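Dihydropteroate synthase (Anaplasma phagocytophilum, PDB 6UCZ) catalyses the folate-pathway step that joins p-aminobenzoate to 6-hydroxymethyl-7,8-dihydropterin diphosphate, giving 7,8-dihydropteroate. Local coordinates at residues K31-L36 with V270-V275; I154-H159 with S187-L192; V197-I202 with L230-C235. One frame throughout, in Å; residues are numbered along the deposited sequence.

Interaction 1 of 3, residues K31-L36 with V270-V275. With PMM (pterin-6-yl-methyl-monophosphate), chain C.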
loop_
_atom_site.group_PDB
_atom_site.type_symbol
_atom_site.label_atom_id
_atom_site.label_comp_id
_atom_site.label_asym_id
_atom_site.label_seq_id
_atom_site.Cartn_x
_atom_site.Cartn_y
_atom_site.Cartn_z
ATOM N N LYS A 31 0.854 -9.035 -7.839
ATOM C CA LYS A 31 1.408 -9.541 -6.593
ATOM C C LYS A 31 0.482 -9.246 -5.416
ATOM O O LYS A 31 -0.150 -8.191 -5.362
ATOM C CB LYS A 31 2.793 -8.935 -6.337
ATOM C CG LYS A 31 3.868 -9.491 -7.280
ATOM C CD LYS A 31 5.238 -8.928 -6.925
ATOM C CE LYS A 31 6.347 -9.470 -7.832
ATOM N NZ LYS A 31 6.548 -10.944 -7.726
ATOM N N ILE A 32 0.411 -10.192 -4.479
ATOM C CA ILE A 32 -0.398 -10.064 -3.274
ATOM C C ILE A 32 0.459 -9.455 -2.173
ATOM O O ILE A 32 1.466 -10.045 -1.761
ATOM C CB ILE A 32 -0.954 -11.420 -2.823
ATOM C CG1 ILE A 32 -1.787 -12.068 -3.935
ATOM C CG2 ILE A 32 -1.788 -11.234 -1.560
ATOM C CD1 ILE A 32 -2.226 -13.476 -3.611
ATOM N N VAL A 33 0.047 -8.291 -1.680
ATOM C CA VAL A 33 0.715 -7.617 -0.573
ATOM C C VAL A 33 -0.167 -7.822 0.653
ATOM O O VAL A 33 -1.204 -7.162 0.812
ATOM C CB VAL A 33 0.942 -6.136 -0.877
ATOM C CG1 VAL A 33 1.651 -5.438 0.285
ATOM C CG2 VAL A 33 1.720 -5.982 -2.179
ATOM N N GLY A 34 0.249 -8.734 1.527
ATOM C CA GLY A 34 -0.518 -9.025 2.726
ATOM C C GLY A 34 -0.274 -7.983 3.807
ATOM O O GLY A 34 0.874 -7.639 4.111
ATOM N N ILE A 35 -1.359 -7.512 4.413
ATOM C CA ILE A 35 -1.293 -6.454 5.414
ATOM C C ILE A 35 -0.991 -7.071 6.773
ATOM O O ILE A 35 -1.694 -7.981 7.232
ATOM C CB ILE A 35 -2.606 -5.654 5.451
ATOM C CG1 ILE A 35 -2.826 -4.914 4.133
ATOM C CG2 ILE A 35 -2.635 -4.690 6.649
ATOM C CD1 ILE A 35 -4.260 -4.382 3.973
ATOM N N LEU A 36 0.040 -6.551 7.432
ATOM C CA LEU A 36 0.446 -6.983 8.760
ATOM C C LEU A 36 0.503 -5.724 9.622
ATOM O O LEU A 36 1.476 -4.965 9.582
ATOM C CB LEU A 36 1.786 -7.715 8.715
ATOM C CG LEU A 36 2.307 -8.185 10.071
ATOM C CD1 LEU A 36 1.225 -8.834 10.889
ATOM C CD2 LEU A 36 3.457 -9.145 9.866
ATOM N N VAL A 270 -3.131 -4.444 -12.560
ATOM C CA VAL A 270 -2.600 -3.739 -11.401
ATOM C C VAL A 270 -1.495 -4.586 -10.788
ATOM O O VAL A 270 -1.649 -5.799 -10.612
ATOM C CB VAL A 270 -3.715 -3.426 -10.391
ATOM C CG1 VAL A 270 -3.103 -2.880 -9.093
ATOM C CG2 VAL A 270 -4.699 -2.421 -11.001
ATOM N N ASP A 271 -0.358 -3.953 -10.485
ATOM C CA ASP A 271 0.836 -4.738 -10.184
ATOM C C ASP A 271 0.860 -5.235 -8.747
ATOM O O ASP A 271 1.426 -6.301 -8.477
ATOM C CB ASP A 271 2.084 -3.916 -10.496
ATOM C CG ASP A 271 2.068 -3.358 -11.911
ATOM O OD1 ASP A 271 1.252 -2.446 -12.174
ATOM O OD2 ASP A 271 2.867 -3.822 -12.755
ATOM N N PHE A 272 0.240 -4.505 -7.823
ATOM C CA PHE A 272 0.231 -4.892 -6.417
ATOM C C PHE A 272 -1.155 -4.659 -5.844
ATOM O O PHE A 272 -1.728 -3.581 -6.037
ATOM C CB PHE A 272 1.257 -4.081 -5.602
ATOM C CG PHE A 272 2.685 -4.262 -6.049
ATOM C CD1 PHE A 272 3.227 -3.465 -7.042
ATOM C CD2 PHE A 272 3.483 -5.221 -5.463
ATOM C CE1 PHE A 272 4.541 -3.632 -7.443
ATOM C CE2 PHE A 272 4.795 -5.396 -5.858
ATOM C CZ PHE A 272 5.325 -4.604 -6.852
ATOM N N LEU A 273 -1.662 -5.628 -5.082
ATOM C CA LEU A 273 -2.905 -5.463 -4.331
ATOM C C LEU A 273 -2.595 -5.599 -2.849
ATOM O O LEU A 273 -2.067 -6.625 -2.419
ATOM C CB LEU A 273 -3.957 -6.496 -4.745
ATOM C CG LEU A 273 -4.442 -6.439 -6.185
ATOM C CD1 LEU A 273 -5.499 -7.524 -6.423
ATOM C CD2 LEU A 273 -5.014 -5.038 -6.470
ATOM N N ARG A 274 -2.922 -4.565 -2.073
ATOM C CA ARG A 274 -2.658 -4.536 -0.639
ATOM C C ARG A 274 -3.934 -4.957 0.078
ATOM O O ARG A 274 -4.936 -4.225 0.057
ATOM C CB ARG A 274 -2.191 -3.134 -0.232
ATOM C CG ARG A 274 -1.743 -2.998 1.202
ATOM C CD ARG A 274 -1.326 -1.534 1.544
ATOM N NE ARG A 274 -0.950 -1.454 2.952
ATOM C CZ ARG A 274 -1.812 -1.275 3.951
ATOM N NH1 ARG A 274 -3.110 -1.126 3.698
ATOM N NH2 ARG A 274 -1.380 -1.245 5.203
ATOM N N VAL A 275 -3.917 -6.147 0.681
ATOM C CA VAL A 275 -5.144 -6.823 1.083
ATOM C C VAL A 275 -4.972 -7.448 2.456
ATOM O O VAL A 275 -3.858 -7.784 2.879
ATOM C CB VAL A 275 -5.555 -7.918 0.060
ATOM C CG1 VAL A 275 -5.913 -7.289 -1.273
ATOM C CG2 VAL A 275 -4.423 -8.970 -0.086
HETATM N N5 PMM C . -3.991 2.087 3.078
HETATM C C6 PMM C . -3.700 2.068 4.383
HETATM C C7 PMM C . -2.391 2.003 4.821
HETATM N N8 PMM C . -1.327 1.968 4.010
HETATM N N1 PMM C . -0.530 1.929 1.873
HETATM C C2 PMM C . -0.750 1.956 0.564
HETATM N N2 PMM C . 0.284 1.936 -0.284
HETATM N N3 PMM C . -2.004 2.021 0.017
HETATM C C4 PMM C . -3.177 2.079 0.734
HETATM O O4 PMM C . -4.267 2.163 0.170
HETATM C C4A PMM C . -2.977 2.053 2.199
HETATM C C8A PMM C . -1.629 1.986 2.706
HETATM C C9 PMM C . -4.875 2.183 5.322
HETATM O O10 PMM C . -5.631 0.954 5.288
HETATM P PA PMM C . -5.642 -0.092 6.522
HETATM O O1P PMM C . -6.731 -1.110 6.145
HETATM O O2P PMM C . -6.138 0.655 7.752
HETATM O O3P PMM C . -4.289 -0.697 6.697
#
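With its first torsion near trans (chi1 -174°) and an extended run from CG to NE, Arg274 carries its guanidinium forward past Ile35, whose CG1 is turned beside its own backbone N and crosses the arginine at about a right angle; a bend at chi4 (-85°) turns the guanidinium faces toward Ile35 and the pterin. Ile35 thus covers one face, CD1 lying 3.5 Å from Arg274 NH1. The pterin covers the opposite face, PMM N8 standing 3.3 Å from Arg274 CZ. The phosphate sits at the guanidinium edge: Arg274 NH1 donates to PMM O3P over 3.3 Å, and Arg274 NH2 adds a weak bond to the same oxygen. Salt bridges from NE to Asp71 and from NH2 to Asp114 fix the rotation of the group and probably balance part of its charge. Behind it, Phe272 meets Val33 CG2 at its ring edge through CD2 (3.8 Å) and lies alongside Lys31, whose CD reaches Phe272 CE2 at 3.7 Å. The backbones run parallel, their axes 24° apart, and are joined by five hydrogen bonds. These include Val33 N to Leu273 O (2.8 Å) and Ile35 N to Val275 O (2.9 Å), the second noticeably bent. On the other side of the sheet Ile32 CG2 touches Val275 CG2, and both residues pack on helix 278-290, while Leu273 leans on helix 255-267. Here the first strand of the TIM barrel, 31-37, meets the last, 272-275, with ligand inside and helices outside; on its other edge strand 31-37 is bonded to strand 69-73.

Interaction 2 of 3, residues I154-H159 with S187-L192. With PMM (pterin-6-yl-methyl-monophosphate), chain C.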
loop_
_atom_site.group_PDB
_atom_site.type_symbol
_atom_site.label_atom_id
_atom_site.label_comp_id
_atom_site.label_asym_id
_atom_site.label_seq_id
_atom_site.Cartn_x
_atom_site.Cartn_y
_atom_site.Cartn_z
ATOM N N ILE A 154 10.019 1.496 -4.003
ATOM C CA ILE A 154 9.240 2.404 -3.169
ATOM C C ILE A 154 7.850 2.624 -3.746
ATOM O O ILE A 154 7.698 2.923 -4.934
ATOM C CB ILE A 154 9.978 3.744 -2.959
ATOM C CG1 ILE A 154 9.084 4.731 -2.211
ATOM C CG2 ILE A 154 10.486 4.319 -4.280
ATOM C CD1 ILE A 154 9.878 5.806 -1.481
ATOM N N ILE A 155 6.834 2.471 -2.903
ATOM C CA ILE A 155 5.468 2.867 -3.224
ATOM C C ILE A 155 5.235 4.259 -2.655
ATOM O O ILE A 155 5.527 4.508 -1.478
ATOM C CB ILE A 155 4.445 1.883 -2.633
ATOM C CG1 ILE A 155 4.779 0.450 -3.046
ATOM C CG2 ILE A 155 3.009 2.258 -3.081
ATOM C CD1 ILE A 155 4.080 -0.587 -2.185
ATOM N N ILE A 156 4.723 5.170 -3.481
ATOM C CA ILE A 156 4.264 6.482 -3.027
ATOM C C ILE A 156 2.752 6.534 -3.203
ATOM O O ILE A 156 2.235 6.226 -4.287
ATOM C CB ILE A 156 4.972 7.633 -3.765
ATOM C CG1 ILE A 156 4.941 7.423 -5.284
ATOM C CG2 ILE A 156 6.419 7.778 -3.263
ATOM C CD1 ILE A 156 5.519 8.617 -6.071
ATOM N N MET A 157 2.042 6.906 -2.137
ATOM C CA MET A 157 0.582 6.865 -2.089
ATOM C C MET A 157 0.001 8.275 -2.031
ATOM O O MET A 157 0.462 9.101 -1.235
ATOM C CB MET A 157 0.111 6.091 -0.858
ATOM C CG MET A 157 -1.387 5.786 -0.886
ATOM S SD MET A 157 -2.009 5.412 0.752
ATOM C CE MET A 157 -2.027 7.066 1.487
ATOM N N HIS A 158 -1.027 8.543 -2.843
ATOM C CA HIS A 158 -1.669 9.855 -2.826
ATOM C C HIS A 158 -2.540 10.035 -1.584
ATOM O O HIS A 158 -3.271 9.125 -1.183
ATOM C CB HIS A 158 -2.538 10.056 -4.069
ATOM C CG HIS A 158 -3.210 11.397 -4.103
ATOM N ND1 HIS A 158 -4.382 11.661 -3.426
ATOM C CD2 HIS A 158 -2.835 12.568 -4.675
ATOM C CE1 HIS A 158 -4.715 12.929 -3.601
ATOM N NE2 HIS A 158 -3.798 13.498 -4.364
ATOM N N HIS A 159 -2.498 11.236 -1.000
ATOM C CA HIS A 159 -3.397 11.603 0.092
ATOM C C HIS A 159 -3.622 13.114 0.128
ATOM O O HIS A 159 -2.906 13.886 -0.513
ATOM C CB HIS A 159 -2.856 11.091 1.432
ATOM C CG HIS A 159 -1.508 11.644 1.778
ATOM N ND1 HIS A 159 -1.336 12.902 2.313
ATOM C CD2 HIS A 159 -0.267 11.127 1.621
ATOM C CE1 HIS A 159 -0.046 13.128 2.499
ATOM N NE2 HIS A 159 0.625 12.063 2.093
ATOM N N SER A 187 4.878 14.713 -9.685
ATOM C CA SER A 187 5.813 15.618 -9.019
ATOM C C SER A 187 6.741 14.857 -8.077
ATOM O O SER A 187 7.928 15.192 -7.951
ATOM C CB SER A 187 5.036 16.702 -8.272
ATOM O OG SER A 187 5.809 17.259 -7.229
ATOM N N ARG A 188 6.204 13.846 -7.386
ATOM C CA ARG A 188 6.998 13.055 -6.453
ATOM C C ARG A 188 7.925 12.086 -7.179
ATOM O O ARG A 188 9.042 11.829 -6.715
ATOM C CB ARG A 188 6.072 12.336 -5.481
ATOM C CG ARG A 188 5.672 13.255 -4.337
ATOM C CD ARG A 188 4.198 13.181 -4.045
ATOM N NE ARG A 188 3.844 14.019 -2.906
ATOM C CZ ARG A 188 3.345 15.249 -3.009
ATOM N NH1 ARG A 188 3.130 15.784 -4.205
ATOM N NH2 ARG A 188 3.052 15.935 -1.914
ATOM N N VAL A 189 7.461 11.502 -8.287
ATOM C CA VAL A 189 8.347 10.716 -9.141
ATOM C C VAL A 189 9.559 11.545 -9.540
ATOM O O VAL A 189 10.705 11.081 -9.468
ATOM C CB VAL A 189 7.593 10.200 -10.380
ATOM C CG1 VAL A 189 8.571 9.621 -11.389
ATOM C CG2 VAL A 189 6.573 9.157 -9.985
ATOM N N ASP A 190 9.320 12.792 -9.968
ATOM C CA ASP A 190 10.421 13.661 -10.376
ATOM C C ASP A 190 11.389 13.900 -9.229
ATOM O O ASP A 190 12.611 13.889 -9.424
ATOM C CB ASP A 190 9.889 14.995 -10.898
ATOM C CG ASP A 190 9.227 14.875 -12.255
ATOM O OD1 ASP A 190 9.554 13.928 -13.001
ATOM O OD2 ASP A 190 8.384 15.736 -12.577
ATOM N N THR A 191 10.863 14.126 -8.024
ATOM C CA THR A 191 11.732 14.325 -6.869
ATOM C C THR A 191 12.624 13.111 -6.641
ATOM O O THR A 191 13.837 13.246 -6.431
ATOM C CB THR A 191 10.886 14.628 -5.633
ATOM O OG1 THR A 191 10.162 15.847 -5.847
ATOM C CG2 THR A 191 11.763 14.768 -4.396
ATOM N N LEU A 192 12.040 11.914 -6.690
ATOM C CA LEU A 192 12.803 10.692 -6.451
ATOM C C LEU A 192 13.916 10.512 -7.478
ATOM O O LEU A 192 15.064 10.217 -7.126
ATOM C CB LEU A 192 11.858 9.484 -6.479
ATOM C CG LEU A 192 10.843 9.351 -5.342
ATOM C CD1 LEU A 192 9.793 8.291 -5.672
ATOM C CD2 LEU A 192 11.566 9.007 -4.060
HETATM N N5 PMM C . -3.991 2.087 3.078
HETATM C C6 PMM C . -3.700 2.068 4.383
HETATM C C7 PMM C . -2.391 2.003 4.821
HETATM N N8 PMM C . -1.327 1.968 4.010
HETATM N N1 PMM C . -0.530 1.929 1.873
HETATM C C2 PMM C . -0.750 1.956 0.564
HETATM N N2 PMM C . 0.284 1.936 -0.284
HETATM N N3 PMM C . -2.004 2.021 0.017
HETATM C C4 PMM C . -3.177 2.079 0.734
HETATM O O4 PMM C . -4.267 2.163 0.170
HETATM C C4A PMM C . -2.977 2.053 2.199
HETATM C C8A PMM C . -1.629 1.986 2.706
HETATM C C9 PMM C . -4.875 2.183 5.322
HETATM O O10 PMM C . -5.631 0.954 5.288
HETATM P PA PMM C . -5.642 -0.092 6.522
HETATM O O1P PMM C . -6.731 -1.110 6.145
HETATM O O2P PMM C . -6.138 0.655 7.752
HETATM O O3P PMM C . -4.289 -0.697 6.697
#
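Arg188, which meets Ile156 through its CB, makes a cation-pi contact with Trp184, and His158 and His159 both pack edge-to-face with the same indole. Arg188 NE and NH1 are spent on the carbonyls of Gly137 and Trp184, so the charged end is tied to the helix and a nearby loop while the aliphatic root faces the strand. On the far side of the strand the flat group is the pterin: Met157 lays its thioether over the face away from Arg274, SD 3.5 Å from PMM N3. Ile155 CG2 lies beside the exocyclic amine, 3.9 Å from PMM N2. Ile154 and Ile156, on the side of the strand away from the pterin, point at helix 174-194. Ile156 has CG1 wedged between its backbone N and carbonyl carbon (chi1 49°), which pushes CD1 out to Arg188 CB at 3.8 Å and to Val189 CG2 at 4.1 Å. Its other branch meets Leu192 tip to tip, Ile156 CG2 to Leu192 CD1 being 4.2 Å. Ile154 CG2 approaches that same Leu192 CD1 (4.3 Å) from two residues earlier on the same strand, so one leucine methyl serves both isoleucines. This is a beta-alpha unit of the TIM barrel: strand 153-157 lines the pterin pocket with its inner residues, and the helix runs back outside it, axes 10.3 Å apart and at 147°. No hydrogen bond spans the contact, which is held by apolar branches alone. Helix 143-148 packs beside Ile154 and Leu192, while Val189 also leans on Leu204 of the next strand.

Interaction 3 of 3, residues V197-I202 with L230-C235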
loop_
_atom_site.group_PDB
_atom_site.type_symbol
_atom_site.label_atom_id
_atom_site.label_comp_id
_atom_site.label_asym_id
_atom_site.label_seq_id
_atom_site.Cartn_x
_atom_site.Cartn_y
_atom_site.Cartn_z
ATOM N N VAL A 197 16.855 7.957 -7.309
ATOM C CA VAL A 197 16.049 6.738 -7.313
ATOM C C VAL A 197 15.826 6.294 -8.750
ATOM O O VAL A 197 15.349 7.071 -9.587
ATOM C CB VAL A 197 14.708 6.935 -6.589
ATOM C CG1 VAL A 197 13.846 5.674 -6.744
ATOM C CG2 VAL A 197 14.928 7.236 -5.119
ATOM N N VAL A 198 16.156 5.036 -9.035
ATOM C CA VAL A 198 15.990 4.507 -10.379
ATOM C C VAL A 198 14.508 4.435 -10.725
ATOM O O VAL A 198 13.672 4.051 -9.894
ATOM C CB VAL A 198 16.661 3.128 -10.453
ATOM C CG1 VAL A 198 16.094 2.310 -11.582
ATOM C CG2 VAL A 198 18.166 3.289 -10.594
ATOM N N ARG A 199 14.183 4.745 -11.986
ATOM C CA ARG A 199 12.792 4.910 -12.397
ATOM C C ARG A 199 12.012 3.604 -12.266
ATOM O O ARG A 199 10.831 3.613 -11.897
ATOM C CB ARG A 199 12.749 5.416 -13.841
ATOM C CG ARG A 199 11.374 5.809 -14.359
ATOM C CD ARG A 199 11.382 5.981 -15.881
ATOM N NE ARG A 199 10.137 6.550 -16.403
ATOM C CZ ARG A 199 9.028 5.859 -16.665
ATOM N NH1 ARG A 199 8.982 4.548 -16.449
ATOM N NH2 ARG A 199 7.957 6.484 -17.138
ATOM N N GLU A 200 12.660 2.472 -12.552
ATOM C CA GLU A 200 12.000 1.172 -12.469
ATOM C C GLU A 200 11.587 0.794 -11.051
ATOM O O GLU A 200 10.702 -0.048 -10.884
ATOM C CB GLU A 200 12.903 0.077 -13.046
ATOM C CG GLU A 200 13.186 0.222 -14.539
ATOM C CD GLU A 200 14.295 1.209 -14.833
ATOM O OE1 GLU A 200 15.373 1.074 -14.228
ATOM O OE2 GLU A 200 14.089 2.129 -15.649
ATOM N N ARG A 201 12.189 1.388 -10.025
ATOM C CA ARG A 201 11.875 0.993 -8.657
ATOM C C ARG A 201 10.716 1.768 -8.034
ATOM O O ARG A 201 10.421 1.548 -6.854
ATOM C CB ARG A 201 13.119 1.096 -7.775
ATOM C CG ARG A 201 14.145 0.024 -8.103
ATOM C CD ARG A 201 15.457 0.274 -7.442
ATOM N NE ARG A 201 16.436 -0.752 -7.794
ATOM C CZ ARG A 201 17.754 -0.570 -7.765
ATOM N NH1 ARG A 201 18.250 0.604 -7.403
ATOM N NH2 ARG A 201 18.576 -1.562 -8.100
ATOM N N ILE A 202 10.052 2.654 -8.779
ATOM C CA ILE A 202 8.997 3.508 -8.232
ATOM C C ILE A 202 7.635 2.906 -8.561
ATOM O O ILE A 202 7.354 2.590 -9.723
ATOM C CB ILE A 202 9.101 4.938 -8.784
ATOM C CG1 ILE A 202 10.436 5.568 -8.381
ATOM C CG2 ILE A 202 7.924 5.771 -8.274
ATOM C CD1 ILE A 202 10.746 6.870 -9.102
ATOM N N LEU A 230 0.741 5.640 -17.263
ATOM C CA LEU A 230 1.945 6.410 -16.988
ATOM C C LEU A 230 3.206 5.577 -17.176
ATOM O O LEU A 230 4.296 6.147 -17.313
ATOM C CB LEU A 230 1.882 6.965 -15.568
ATOM C CG LEU A 230 0.947 8.154 -15.364
ATOM C CD1 LEU A 230 0.977 8.605 -13.919
ATOM C CD2 LEU A 230 1.350 9.288 -16.279
ATOM N N GLY A 231 3.081 4.249 -17.193
ATOM C CA GLY A 231 4.208 3.367 -17.410
ATOM C C GLY A 231 4.869 2.834 -16.158
ATOM O O GLY A 231 5.815 2.047 -16.270
ATOM N N PHE A 232 4.425 3.250 -14.982
ATOM C CA PHE A 232 4.905 2.776 -13.698
ATOM C C PHE A 232 4.010 1.666 -13.164
ATOM O O PHE A 232 2.798 1.678 -13.390
ATOM C CB PHE A 232 4.937 3.921 -12.680
ATOM C CG PHE A 232 5.908 5.006 -13.030
ATOM C CD1 PHE A 232 5.536 6.030 -13.881
ATOM C CD2 PHE A 232 7.195 4.999 -12.513
ATOM C CE1 PHE A 232 6.433 7.030 -14.210
ATOM C CE2 PHE A 232 8.096 5.987 -12.841
ATOM C CZ PHE A 232 7.716 7.007 -13.689
ATOM N N PRO A 233 4.577 0.715 -12.422
ATOM C CA PRO A 233 3.735 -0.240 -11.695
ATOM C C PRO A 233 2.831 0.483 -10.710
ATOM O O PRO A 233 3.181 1.536 -10.161
ATOM C CB PRO A 233 4.743 -1.137 -10.972
ATOM C CG PRO A 233 6.053 -0.913 -11.691
ATOM C CD PRO A 233 6.013 0.496 -12.179
ATOM N N VAL A 234 1.654 -0.099 -10.496
ATOM C CA VAL A 234 0.610 0.487 -9.668
ATOM C C VAL A 234 0.293 -0.448 -8.510
ATOM O O VAL A 234 0.243 -1.670 -8.681
ATOM C CB VAL A 234 -0.646 0.778 -10.517
ATOM C CG1 VAL A 234 -1.839 1.098 -9.636
ATOM C CG2 VAL A 234 -0.356 1.928 -11.480
ATOM N N CYS A 235 0.105 0.133 -7.330
ATOM C CA CYS A 235 -0.403 -0.563 -6.158
ATOM C C CYS A 235 -1.777 -0.005 -5.799
ATOM O O CYS A 235 -1.983 1.214 -5.809
ATOM C CB CYS A 235 0.549 -0.399 -4.967
ATOM S SG CYS A 235 -0.021 -1.129 -3.418
#
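Arg199 lays its guanidinium over one face of the Phe232 ring, the two planes 23° apart and their centres 4.0 Å from one another. This stack on a buried ring is the tight part of the contact. It is off-centre: Arg199 CZ sits above Phe232 CZ at 3.4 Å, and Arg199 NH2 comes to 3.3 Å of Phe232 CE1, so the charge rides toward the rim in a cation-pi contact. An extended chain, with CG anti to the backbone N (chi1 -172°), swings the group across the ring, and Arg199 CG also touches Phe232 CE2 at 3.6 Å. The Ile202 side is buried. Ile202 O lies at the ring edge, 3.7 Å from Phe232 CD2, and meets Pro233 CD at 3.5 Å; this carbonyl is buried by the contact and has no partner in the model. Val189 of helix 174-194 and Leu204 also pack against Phe232. Outward the contact slackens. Arg199 and Gly231 are exposed, and the guanidinium edge faces two carbonyls without a hydrogen bond, Arg199 NH2 standing 3.7 Å from Leu230 O, with NH1 no closer than 4.0 Å to Gly231 O. Gly231, just after the helix, leaves helical angles with positive phi (95°), a conformation suited to glycine, and turns the chain toward Phe232. Both segments are connections that lead from an outer helix into the next strand, 202-205 and 235-236 respectively; such alpha-beta loops meeting beneath neighbouring strands form the N-terminal end of a TIM barrel, opposite the end where the active-site loops emerge.

From the N terminus, segment 31-36, on strand 31-37, pairs with 270-275 in interaction 1, so its long loop holds almost the whole barrel. Nested inside, interaction 2 closes a short loop between strand 153-157 and the helix that follows it; interaction 3 then closes another, from the entry to strand 202-205 to that of strand 235-236. These two are in series, without crossing, yet touch: Ile154 N bonds to Arg201 O, and Leu192 O probably to Val197 N. Interaction 3 in turn meets interaction 1 where Asp271 and Phe272 bond to Val234. Interactions 1 and 2 do not touch, but reach the bound pterin ligand from different walls of the barrel, only interaction 1 of the two bonding its phosphate.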